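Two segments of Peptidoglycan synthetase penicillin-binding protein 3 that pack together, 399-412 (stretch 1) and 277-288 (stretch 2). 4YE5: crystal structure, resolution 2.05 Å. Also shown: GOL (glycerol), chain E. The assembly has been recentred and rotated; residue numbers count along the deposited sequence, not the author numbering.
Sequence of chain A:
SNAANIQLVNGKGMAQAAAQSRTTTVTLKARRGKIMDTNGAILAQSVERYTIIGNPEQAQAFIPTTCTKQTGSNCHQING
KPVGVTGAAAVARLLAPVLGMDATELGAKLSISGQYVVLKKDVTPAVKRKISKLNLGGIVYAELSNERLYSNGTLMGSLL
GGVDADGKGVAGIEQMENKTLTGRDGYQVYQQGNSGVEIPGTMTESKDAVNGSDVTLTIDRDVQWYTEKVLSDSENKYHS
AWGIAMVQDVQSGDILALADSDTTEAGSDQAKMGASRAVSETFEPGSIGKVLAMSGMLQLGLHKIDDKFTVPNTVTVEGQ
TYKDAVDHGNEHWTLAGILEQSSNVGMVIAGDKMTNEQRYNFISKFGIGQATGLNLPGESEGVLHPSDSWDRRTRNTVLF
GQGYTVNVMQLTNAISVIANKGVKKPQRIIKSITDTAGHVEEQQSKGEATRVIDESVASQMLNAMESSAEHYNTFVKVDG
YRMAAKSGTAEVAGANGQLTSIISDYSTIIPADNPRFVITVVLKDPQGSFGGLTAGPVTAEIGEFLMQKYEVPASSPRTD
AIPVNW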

# COMPACT_ATOMS: atom_id res chain seq x y z
N LEU A 399 -21.45 -12.75 16.73
CA LEU A 399 -21.83 -13.76 15.74
C LEU A 399 -22.22 -13.13 14.42
O LEU A 399 -22.10 -13.76 13.37
CB LEU A 399 -23.01 -14.61 16.23
CG LEU A 399 -22.83 -15.45 17.49
CD1 LEU A 399 -24.13 -16.21 17.80
CD2 LEU A 399 -21.63 -16.42 17.34
N PHE A 400 -22.71 -11.90 14.46
CA PHE A 400 -23.14 -11.25 13.22
C PHE A 400 -22.44 -9.94 12.87
O PHE A 400 -23.04 -9.01 12.36
CB PHE A 400 -24.68 -11.14 13.11
CG PHE A 400 -25.37 -10.68 14.37
CD1 PHE A 400 -25.57 -9.33 14.63
CD2 PHE A 400 -25.88 -11.61 15.27
CE1 PHE A 400 -26.25 -8.92 15.78
CE2 PHE A 400 -26.55 -11.21 16.42
CZ PHE A 400 -26.74 -9.86 16.67
N GLY A 401 -21.13 -9.90 13.13
CA GLY A 401 -20.31 -8.81 12.63
C GLY A 401 -20.46 -7.51 13.38
O GLY A 401 -20.18 -6.46 12.82
N GLN A 402 -20.90 -7.56 14.65
CA GLN A 402 -21.02 -6.35 15.47
C GLN A 402 -20.16 -6.43 16.73
O GLN A 402 -19.97 -7.51 17.31
CB GLN A 402 -22.48 -6.07 15.86
CG GLN A 402 -23.39 -5.74 14.68
CD GLN A 402 -24.83 -5.52 15.10
OE1 GLN A 402 -25.13 -5.32 16.28
NE2 GLN A 402 -25.74 -5.56 14.13
N GLY A 403 -19.66 -5.29 17.16
CA GLY A 403 -18.94 -5.19 18.42
C GLY A 403 -17.45 -5.46 18.28
O GLY A 403 -16.72 -5.54 19.27
N TYR A 404 -17.00 -5.63 17.04
CA TYR A 404 -15.57 -5.70 16.73
C TYR A 404 -15.39 -5.00 15.40
O TYR A 404 -16.36 -4.83 14.67
CB TYR A 404 -15.07 -7.14 16.65
CG TYR A 404 -15.61 -8.01 15.51
CD1 TYR A 404 -14.95 -8.08 14.28
CD2 TYR A 404 -16.73 -8.82 15.70
CE1 TYR A 404 -15.41 -8.90 13.26
CE2 TYR A 404 -17.21 -9.65 14.67
CZ TYR A 404 -16.54 -9.68 13.45
OH TYR A 404 -16.99 -10.50 12.44
N THR A 405 -14.17 -4.55 15.10
CA THR A 405 -13.98 -3.77 13.88
C THR A 405 -12.86 -4.35 13.03
O THR A 405 -11.95 -4.99 13.55
CB THR A 405 -13.55 -2.34 14.18
OG1 THR A 405 -12.29 -2.38 14.87
CG2 THR A 405 -14.61 -1.62 15.04
N VAL A 406 -12.93 -4.10 11.72
CA VAL A 406 -11.95 -4.59 10.77
C VAL A 406 -11.56 -3.47 9.81
O VAL A 406 -12.29 -2.50 9.66
CB VAL A 406 -12.57 -5.72 9.93
CG1 VAL A 406 -13.15 -6.80 10.84
CG2 VAL A 406 -13.67 -5.15 9.00
N ASN A 407 -10.40 -3.60 9.14
CA ASN A 407 -10.17 -2.77 7.96
C ASN A 407 -10.47 -3.59 6.72
O ASN A 407 -10.74 -4.80 6.81
CB ASN A 407 -8.77 -2.13 7.93
CG ASN A 407 -7.67 -3.15 8.08
OD1 ASN A 407 -7.64 -4.17 7.39
ND2 ASN A 407 -6.75 -2.88 9.01
N VAL A 408 -10.44 -2.94 5.56
CA VAL A 408 -10.80 -3.65 4.34
C VAL A 408 -9.85 -4.80 4.01
O VAL A 408 -10.28 -5.82 3.45
CB VAL A 408 -10.99 -2.66 3.13
CG1 VAL A 408 -9.66 -2.15 2.60
CG2 VAL A 408 -11.79 -3.34 2.00
N MSE A 409 -8.57 -4.68 4.39
CA MSE A 409 -7.60 -5.74 4.09
C MSE A 409 -7.89 -6.99 4.93
O MSE A 409 -7.79 -8.13 4.45
CB MSE A 409 -6.15 -5.27 4.34
CG MSE A 409 -5.68 -4.12 3.46
SE MSE A 409 -6.17 -2.37 4.19
CE MSE A 409 -4.88 -2.22 5.66
N GLN A 410 -8.20 -6.78 6.20
CA GLN A 410 -8.52 -7.89 7.09
C GLN A 410 -9.81 -8.60 6.66
O GLN A 410 -9.89 -9.82 6.65
CB GLN A 410 -8.70 -7.37 8.51
CG GLN A 410 -7.41 -6.92 9.17
CD GLN A 410 -7.68 -6.27 10.51
OE1 GLN A 410 -8.66 -5.53 10.65
NE2 GLN A 410 -6.83 -6.55 11.51
N LEU A 411 -10.82 -7.82 6.30
CA LEU A 411 -12.09 -8.40 5.86
C LEU A 411 -11.86 -9.24 4.59
O LEU A 411 -12.37 -10.35 4.45
CB LEU A 411 -13.10 -7.28 5.58
CG LEU A 411 -14.50 -7.77 5.20
CD1 LEU A 411 -14.99 -8.71 6.26
CD2 LEU A 411 -15.44 -6.57 5.04
N THR A 412 -11.07 -8.69 3.68
CA THR A 412 -10.84 -9.30 2.40
C THR A 412 -10.02 -10.59 2.58
O THR A 412 -10.30 -11.59 1.95
CB THR A 412 -10.13 -8.32 1.46
OG1 THR A 412 -11.02 -7.23 1.17
CG2 THR A 412 -9.75 -8.99 0.14
C1 GOL E . -16.41 -1.11 18.61
O1 GOL E . -15.69 -2.30 18.89
C2 GOL E . -17.38 -1.35 17.45
O2 GOL E . -18.40 -2.21 17.88
C3 GOL E . -18.01 -0.04 16.98
O3 GOL E . -17.01 0.84 16.50
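Stretch 2 (277-288) RAVSETFEPGSI

Stretch 2 leaves a short helix, 277-280, at Glu281 and then runs extended through Glu284, antiparallel to stretch 1, with Thr282 by Asn407 and Glu284 by Thr405; after a turn at Pro285, Gly286 lies by Gly401. The pairing is a single antiparallel bridge: Val406 N donates to Phe283 O at 2.8 Å and Phe283 N to Val406 O at 3.0 Å. The bridge lies within the run of the three residues of stretch 2 with the most covered surface, Phe283, Pro285 and Glu284.

Phe283 starts with its CA-to-CB bond away from stretch 1, yet chi1 near 47° (p) brings the ring back. Val406 O lies over one face; Leu411 CD2 sits at the edge, 4.1 Å from Phe283 CE1, and Val406 CG2 approaches CE1 of the same ring to 3.7 Å.

Pro285 points toward stretch 1 and fills the next apolar site: its CG is 3.7 Å from Tyr404 CE1, while its CB is 4.1 Å from both Val406 CG2 and Leu411 CD1. Leu411 CD1 also meets Ile288 CG2 at 3.9 Å, so one helical leucine serves three partners.

Glu284, extended at chi2 and m at chi1, reaches along the partner backbone and accepts from Gly403 N through OE2 at 2.7 Å. The same OE2 accepts from glycerol O2 at 2.8 Å.

Beyond Pro285 the backbones close to 4.0 Å between the CA atoms of Gly401 and Gly286. Gly286 N donates to Gly401 O at 2.9 Å, and a CB on Gly401 would fall 1.6 Å from Gly286 O; both glycines have positive phi.

At the other end, where stretch 1 turns helical from Val408, water takes over: one molecule accepts from Val408 N at 2.8 Å and donates to Ala278 O at 2.9 Å and Glu281 O at 2.7 Å.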

# COMPACT_ATOMS: atom_id res chain seq x y z
N ARG A 277 -7.50 6.40 2.84
CA ARG A 277 -8.62 5.91 3.64
C ARG A 277 -8.79 4.37 3.56
O ARG A 277 -9.19 3.74 4.53
CB ARG A 277 -9.92 6.57 3.20
CG ARG A 277 -11.04 6.33 4.17
CD ARG A 277 -12.35 6.88 3.65
NE ARG A 277 -12.24 8.27 3.21
CZ ARG A 277 -12.36 9.33 4.00
NH1 ARG A 277 -12.55 9.19 5.31
NH2 ARG A 277 -12.26 10.54 3.47
N ALA A 278 -8.50 3.78 2.40
CA ALA A 278 -8.54 2.31 2.28
C ALA A 278 -7.62 1.62 3.29
O ALA A 278 -7.95 0.56 3.82
CB ALA A 278 -8.19 1.88 0.83
N VAL A 279 -6.46 2.23 3.56
CA VAL A 279 -5.53 1.68 4.56
C VAL A 279 -6.01 1.88 6.00
O VAL A 279 -5.94 0.95 6.82
CB VAL A 279 -4.09 2.32 4.40
CG1 VAL A 279 -3.17 1.92 5.55
CG2 VAL A 279 -3.47 1.92 3.06
N SER A 280 -6.49 3.09 6.32
CA SER A 280 -6.76 3.44 7.72
C SER A 280 -8.16 3.14 8.25
O SER A 280 -8.34 2.89 9.44
CB SER A 280 -6.47 4.94 7.94
OG SER A 280 -7.22 5.73 7.04
N GLU A 281 -9.17 3.19 7.39
CA GLU A 281 -10.55 3.08 7.87
C GLU A 281 -10.84 1.74 8.59
O GLU A 281 -10.49 0.67 8.08
CB GLU A 281 -11.53 3.24 6.70
CG GLU A 281 -12.94 3.59 7.15
CD GLU A 281 -13.04 5.04 7.63
OE1 GLU A 281 -12.26 5.88 7.16
OE2 GLU A 281 -13.89 5.33 8.47
N THR A 282 -11.46 1.80 9.76
CA THR A 282 -11.96 0.57 10.37
C THR A 282 -13.46 0.71 10.62
O THR A 282 -13.98 1.81 10.74
CB THR A 282 -11.25 0.22 11.70
OG1 THR A 282 -11.51 1.24 12.66
CG2 THR A 282 -9.73 0.09 11.49
N PHE A 283 -14.16 -0.42 10.68
CA PHE A 283 -15.62 -0.42 10.77
C PHE A 283 -16.06 -1.81 11.17
O PHE A 283 -15.31 -2.79 10.97
CB PHE A 283 -16.22 -0.09 9.40
CG PHE A 283 -15.60 -0.88 8.26
CD1 PHE A 283 -16.11 -2.11 7.88
CD2 PHE A 283 -14.47 -0.40 7.60
CE1 PHE A 283 -15.53 -2.84 6.83
CE2 PHE A 283 -13.89 -1.11 6.55
CZ PHE A 283 -14.40 -2.33 6.17
N GLU A 284 -17.27 -1.91 11.71
CA GLU A 284 -17.87 -3.21 11.95
C GLU A 284 -18.25 -3.77 10.61
O GLU A 284 -18.81 -3.04 9.78
CB GLU A 284 -19.11 -3.10 12.86
CG GLU A 284 -18.81 -2.65 14.29
CD GLU A 284 -20.09 -2.31 15.05
OE1 GLU A 284 -20.82 -1.40 14.61
OE2 GLU A 284 -20.36 -2.96 16.07
N PRO A 285 -17.96 -5.07 10.38
CA PRO A 285 -18.25 -5.67 9.08
C PRO A 285 -19.73 -6.03 8.90
O PRO A 285 -20.12 -6.32 7.77
CB PRO A 285 -17.38 -6.93 9.07
CG PRO A 285 -17.33 -7.33 10.53
CD PRO A 285 -17.27 -6.01 11.29
N GLY A 286 -20.52 -6.03 9.97
CA GLY A 286 -21.91 -6.43 9.86
C GLY A 286 -22.06 -7.88 9.38
O GLY A 286 -21.20 -8.72 9.66
N SER A 287 -23.11 -8.16 8.62
CA SER A 287 -23.49 -9.54 8.28
C SER A 287 -22.42 -10.34 7.52
O SER A 287 -22.41 -11.57 7.57
CB SER A 287 -24.84 -9.54 7.53
OG SER A 287 -25.28 -10.87 7.24
N ILE A 288 -21.48 -9.66 6.85
CA ILE A 288 -20.36 -10.39 6.25
C ILE A 288 -19.61 -11.20 7.32
O ILE A 288 -19.12 -12.29 7.06
CB ILE A 288 -19.37 -9.41 5.52
CG1 ILE A 288 -20.17 -8.51 4.57
CG2 ILE A 288 -18.26 -10.22 4.77
CD1 ILE A 288 -19.34 -7.71 3.58
O HOH W 1 -10.22 -0.18 5.48
O HOH W 2 -6.63 0.27 9.26
O HOH W 3 -11.39 0.19 15.08